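Local coordinates for 5,10-methylenetetrahydrofolate dehydrogenase (Bombyx mori, PDB 5ZF1), which probably catalyses the NADP+-dependent oxidation of 5,10-methylenetetrahydrofolate to 5,10-methenyltetrahydrofolate in one-carbon metabolism, at residues L10-I14 with E147-F152; I38-D42 with R69-I73. All coordinates share one frame. Numbering follows the deposited sequence.

Interaction 1 of 2, residues L10-I14 with E147-F152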
loop_
_atom_site.group_PDB
_atom_site.type_symbol
_atom_site.label_atom_id
_atom_site.label_comp_id
_atom_site.label_asym_id
_atom_site.label_seq_id
_atom_site.Cartn_x
_atom_site.Cartn_y
_atom_site.Cartn_z
ATOM N N LEU B 10 5.500 -25.546 -11.612
ATOM C CA LEU B 10 4.211 -24.971 -11.240
ATOM C C LEU B 10 3.657 -24.098 -12.359
ATOM O O LEU B 10 2.448 -24.115 -12.631
ATOM C CB LEU B 10 4.346 -24.158 -9.954
ATOM C CG LEU B 10 3.050 -23.535 -9.429
ATOM C CD1 LEU B 10 1.990 -24.606 -9.244
ATOM C CD2 LEU B 10 3.283 -22.776 -8.122
ATOM N N ALA B 11 4.524 -23.311 -12.999
ATOM C CA ALA B 11 4.081 -22.455 -14.094
ATOM C C ALA B 11 3.493 -23.285 -15.225
ATOM O O ALA B 11 2.480 -22.906 -15.819
ATOM C CB ALA B 11 5.243 -21.608 -14.608
ATOM N N MET B 12 4.120 -24.419 -15.535
ATOM C CA MET B 12 3.542 -25.336 -16.516
ATOM C C MET B 12 2.136 -25.773 -16.109
ATOM O O MET B 12 1.207 -25.729 -16.925
ATOM C CB MET B 12 4.452 -26.550 -16.713
ATOM C CG MET B 12 4.022 -27.454 -17.871
ATOM S SD MET B 12 3.810 -26.554 -19.430
ATOM C CE MET B 12 5.374 -25.680 -19.533
ATOM N N GLU B 13 1.953 -26.185 -14.848
ATOM C CA GLU B 13 0.620 -26.554 -14.370
ATOM C C GLU B 13 -0.366 -25.415 -14.571
ATOM O O GLU B 13 -1.468 -25.610 -15.087
ATOM C CB GLU B 13 0.662 -26.931 -12.886
ATOM C CG GLU B 13 1.435 -28.185 -12.536
ATOM C CD GLU B 13 1.389 -28.480 -11.041
ATOM O OE1 GLU B 13 0.298 -28.356 -10.439
ATOM O OE2 GLU B 13 2.444 -28.826 -10.468
ATOM N N ILE B 14 0.030 -24.208 -14.165
ATOM C CA ILE B 14 -0.823 -23.031 -14.293
ATOM C C ILE B 14 -1.139 -22.735 -15.759
ATOM O O ILE B 14 -2.287 -22.435 -16.111
ATOM C CB ILE B 14 -0.137 -21.841 -13.587
ATOM C CG1 ILE B 14 -0.292 -21.972 -12.069
ATOM C CG2 ILE B 14 -0.683 -20.524 -14.059
ATOM C CD1 ILE B 14 0.602 -21.041 -11.294
ATOM N N GLU B 147 1.076 -17.171 -5.365
ATOM C CA GLU B 147 0.580 -18.415 -5.955
ATOM C C GLU B 147 1.455 -19.608 -5.576
ATOM O O GLU B 147 0.946 -20.721 -5.386
ATOM C CB GLU B 147 0.486 -18.260 -7.475
ATOM C CG GLU B 147 -0.385 -19.307 -8.180
ATOM C CD GLU B 147 -1.853 -19.288 -7.753
ATOM O OE1 GLU B 147 -2.385 -18.218 -7.378
ATOM O OE2 GLU B 147 -2.487 -20.361 -7.808
ATOM N N MET B 148 2.772 -19.411 -5.466
ATOM C CA MET B 148 3.636 -20.499 -5.026
ATOM C C MET B 148 3.275 -20.931 -3.609
ATOM O O MET B 148 3.232 -22.132 -3.306
ATOM C CB MET B 148 5.105 -20.076 -5.128
ATOM C CG MET B 148 5.551 -19.765 -6.559
ATOM S SD MET B 148 7.268 -19.247 -6.770
ATOM C CE MET B 148 8.130 -20.229 -5.542
ATOM N N LEU B 149 2.970 -19.966 -2.736
ATOM C CA LEU B 149 2.588 -20.301 -1.368
ATOM C C LEU B 149 1.271 -21.058 -1.331
ATOM O O LEU B 149 1.138 -22.049 -0.602
ATOM C CB LEU B 149 2.483 -19.040 -0.522
ATOM C CG LEU B 149 3.812 -18.323 -0.266
ATOM C CD1 LEU B 149 3.564 -16.906 0.210
ATOM C CD2 LEU B 149 4.654 -19.117 0.715
ATOM N N LYS B 150 0.280 -20.594 -2.097
ATOM C CA LYS B 150 -1.025 -21.251 -2.089
ATOM C C LYS B 150 -0.951 -22.633 -2.713
ATOM O O LYS B 150 -1.554 -23.579 -2.205
ATOM C CB LYS B 150 -2.054 -20.391 -2.825
ATOM C CG LYS B 150 -2.263 -19.030 -2.186
ATOM C CD LYS B 150 -3.321 -18.209 -2.905
ATOM C CE LYS B 150 -4.701 -18.446 -2.315
ATOM N NZ LYS B 150 -5.196 -19.844 -2.506
ATOM N N ARG B 151 -0.221 -22.776 -3.816
ATOM C CA ARG B 151 -0.228 -24.063 -4.506
ATOM C C ARG B 151 0.562 -25.121 -3.751
ATOM O O ARG B 151 0.275 -26.314 -3.887
ATOM C CB ARG B 151 0.315 -23.903 -5.923
ATOM C CG ARG B 151 -0.574 -23.058 -6.791
ATOM C CD ARG B 151 -1.605 -23.889 -7.508
ATOM N NE ARG B 151 -2.429 -23.058 -8.379
ATOM C CZ ARG B 151 -2.978 -23.481 -9.512
ATOM N NH1 ARG B 151 -2.779 -24.728 -9.917
ATOM N NH2 ARG B 151 -3.716 -22.658 -10.245
ATOM N N PHE B 152 1.548 -24.723 -2.951
ATOM C CA PHE B 152 2.305 -25.687 -2.174
ATOM C C PHE B 152 1.784 -25.834 -0.754
ATOM O O PHE B 152 2.446 -26.473 0.080
ATOM C CB PHE B 152 3.792 -25.318 -2.193
ATOM C CG PHE B 152 4.445 -25.557 -3.530
ATOM C CD1 PHE B 152 4.785 -26.836 -3.929
ATOM C CD2 PHE B 152 4.692 -24.507 -4.395
ATOM C CE1 PHE B 152 5.376 -27.060 -5.168
ATOM C CE2 PHE B 152 5.282 -24.723 -5.633
ATOM C CZ PHE B 152 5.624 -25.999 -6.017
#
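Glu147 starts the contact near the C-terminal end of helix 140-151. Its CG lies 3.7 Å from CD1 of Ile14. Its carboxylate turns along its own helix: OE2 of Glu147 accepts from NE of Arg151 at 2.8 Å, a salt bridge one helical turn apart. Met148 comes next. Its CA is 3.9 Å from CD2 of Leu10, and its CG is 4.1 Å from the same methyl. This is also where the backbones come nearest, with Leu10 CA and Met148 CA 7.7 Å apart.

The two helical segments cross almost at a right angle, 85°, with their axes 11.7 Å apart. Leu10 and Ile14, one turn apart on helix 7-26, bridge the gap. The contact joins the two parts of the dehydrogenase/cyclohydrolase fold: helix 7-26 belongs to the catalytic part, helix 140-151 to the Rossmann-type NAD(P)-binding part. Met280 of helix 277-298 touches both Leu10 and Ile14.

Arg151 reaches along the edge of the contact. Its CB sits 3.8 Å from CD1 of Leu10. CG1 of Ile14 covers one face of the guanidinium, 3.9 Å from NH2 of Arg151, which also forms a salt bridge with Glu17. Phe152 has already left the helix. Its ring swings back so that CE2 meets CD2 of Leu10 at 3.7 Å, in an oblique approach.

Interaction 2 of 2, residues I38-D42 with R69-I73; sequences IIVGD and RDSDI
Two backbone hydrogen bonds join the segments. Arg69 N donates to Ile39 O at 2.6 Å with an N-H...O angle of 158°, and Gly41 N donates to Arg69 O at 2.8 Å with an N-H...O angle of 174°. Together they form one parallel beta bridge. Val40 pairs with Arg69, with their CA atoms 4.6 Å apart. Val40 CA adds a CA-H...O contact to Arg69 O at 3.5 Å.

Residues 38-40 are extended. Gly41 then breaks the strand with phi 105° and psi -173°. A CB there would be jammed against the preceding carbonyl and would clash with OG of Ser71. That hydroxyl instead sits 3.2 Å from CA of Gly41. The other segment leaves its strand after Arg69. Asp70 to Ile73 make a type I beta turn, closed by Ile73 N donating to Asp70 O at 3.0 Å.

Val40 and Arg69 place their side chains on the same face of the sheet, with Val40 CG2 4.0 Å from Arg69 CB. Val40 is in the t rotamer. Its CG1 lies 3.6 Å from Asp70 O and 3.7 Å from CG2 of Ile73, whose chi1 and chi2 are both t. Arg69, m at chi1 and chi2, leads its guanidinium away to a salt bridge with Glu81.

This is the C-terminal end of two adjacent parallel strands, 34-40 and 63-69, joined through helix 44-60 as a beta-alpha-beta unit. Ile39 packs on Val50 of that helix. Ile38 and Ile73 meet Leu78 of helix 75-87, and Ile38 pairs its backbone with Leu95 of strand 93-96.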
loop_
_atom_site.group_PDB
_atom_site.type_symbol
_atom_site.label_atom_id
_atom_site.label_comp_id
_atom_site.label_asym_id
_atom_site.label_seq_id
_atom_site.Cartn_x
_atom_site.Cartn_y
_atom_site.Cartn_z
ATOM N N ILE B 38 5.351 -3.485 -25.655
ATOM C CA ILE B 38 6.178 -2.439 -26.243
ATOM C C ILE B 38 7.608 -2.631 -25.767
ATOM O O ILE B 38 7.863 -2.749 -24.560
ATOM C CB ILE B 38 5.654 -1.043 -25.875
ATOM C CG1 ILE B 38 4.284 -0.815 -26.498
ATOM C CG2 ILE B 38 6.630 0.029 -26.340
ATOM C CD1 ILE B 38 3.639 0.494 -26.080
ATOM N N ILE B 39 8.532 -2.680 -26.722
ATOM C CA ILE B 39 9.961 -2.883 -26.499
ATOM C C ILE B 39 10.678 -1.646 -27.011
ATOM O O ILE B 39 10.577 -1.316 -28.199
ATOM C CB ILE B 39 10.487 -4.131 -27.230
ATOM C CG1 ILE B 39 10.291 -5.394 -26.412
ATOM C CG2 ILE B 39 11.974 -4.004 -27.484
ATOM C CD1 ILE B 39 11.246 -5.477 -25.249
ATOM N N VAL B 40 11.397 -0.963 -26.129
ATOM C CA VAL B 40 12.146 0.234 -26.498
ATOM C C VAL B 40 13.627 -0.106 -26.411
ATOM O O VAL B 40 14.173 -0.293 -25.315
ATOM C CB VAL B 40 11.789 1.435 -25.610
ATOM C CG1 VAL B 40 12.778 2.572 -25.839
ATOM C CG2 VAL B 40 10.368 1.897 -25.897
ATOM N N GLY B 41 14.279 -0.186 -27.565
ATOM C CA GLY B 41 15.698 -0.462 -27.614
ATOM C C GLY B 41 15.996 -1.884 -28.040
ATOM O O GLY B 41 15.115 -2.662 -28.421
ATOM N N ASP B 42 17.283 -2.223 -27.956
ATOM C CA ASP B 42 17.785 -3.515 -28.409
ATOM C C ASP B 42 18.564 -4.233 -27.313
ATOM O O ASP B 42 19.494 -4.992 -27.603
ATOM C CB ASP B 42 18.649 -3.355 -29.660
ATOM C CG ASP B 42 17.922 -3.763 -30.925
ATOM O OD1 ASP B 42 17.261 -4.826 -30.919
ATOM O OD2 ASP B 42 18.012 -3.022 -31.927
ATOM N N ARG B 69 10.360 -0.398 -30.595
ATOM C CA ARG B 69 10.687 1.002 -30.793
ATOM C C ARG B 69 12.171 1.197 -30.530
ATOM O O ARG B 69 12.827 0.372 -29.888
ATOM C CB ARG B 69 9.835 1.918 -29.897
ATOM C CG ARG B 69 8.362 2.014 -30.324
ATOM C CD ARG B 69 8.210 2.606 -31.730
ATOM N NE ARG B 69 6.814 2.864 -32.089
ATOM C CZ ARG B 69 6.068 2.068 -32.855
ATOM N NH1 ARG B 69 6.574 0.945 -33.353
ATOM N NH2 ARG B 69 4.812 2.392 -33.124
ATOM N N ASP B 70 12.707 2.291 -31.052
ATOM C CA ASP B 70 14.136 2.538 -30.955
ATOM C C ASP B 70 14.472 3.260 -29.655
ATOM O O ASP B 70 13.637 3.943 -29.058
ATOM C CB ASP B 70 14.614 3.337 -32.165
ATOM C CG ASP B 70 13.974 2.857 -33.456
ATOM O OD1 ASP B 70 12.931 3.425 -33.851
ATOM O OD2 ASP B 70 14.497 1.896 -34.062
ATOM N N SER B 71 15.720 3.084 -29.215
ATOM C CA SER B 71 16.174 3.648 -27.948
ATOM C C SER B 71 16.010 5.160 -27.878
ATOM O O SER B 71 15.947 5.711 -26.771
ATOM C CB SER B 71 17.641 3.285 -27.703
ATOM O OG SER B 71 17.796 1.896 -27.463
ATOM N N ASP B 72 15.934 5.840 -29.021
ATOM C CA ASP B 72 15.856 7.294 -29.072
ATOM C C ASP B 72 14.427 7.818 -29.134
ATOM O O ASP B 72 14.236 9.021 -29.334
ATOM C CB ASP B 72 16.644 7.820 -30.274
ATOM C CG ASP B 72 15.907 7.615 -31.587
ATOM O OD1 ASP B 72 15.078 8.475 -31.952
ATOM O OD2 ASP B 72 16.150 6.588 -32.254
ATOM N N ILE B 73 13.422 6.948 -28.989
ATOM C CA ILE B 73 12.040 7.410 -29.004
ATOM C C ILE B 73 11.839 8.431 -27.891
ATOM O O ILE B 73 12.407 8.308 -26.798
ATOM C CB ILE B 73 11.071 6.223 -28.862
ATOM C CG1 ILE B 73 9.620 6.699 -28.902
ATOM C CG2 ILE B 73 11.312 5.474 -27.563
ATOM C CD1 ILE B 73 8.595 5.571 -28.867
#

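The centres of interactions 1 and 2 are 33 Å apart, on opposite sides of the chain's centre. Their nearest atoms are about 20 Å apart, so they do not touch. Along the chain, interaction 2 falls wholly between the two halves of interaction 1. Helix 7-26 supplies the first half of interaction 1. Strand 34-40, the next element, supplies residues 38-40, and Gly41 and Asp42 follow it as loop. Interaction 2 is local, tying adjacent strands of the three-stranded parallel sheet in the catalytic part at their C-terminal ends. The segments of interaction 1 are 133 residues apart at their closest ends, and their contact brings the catalytic and NAD(P)-binding parts together.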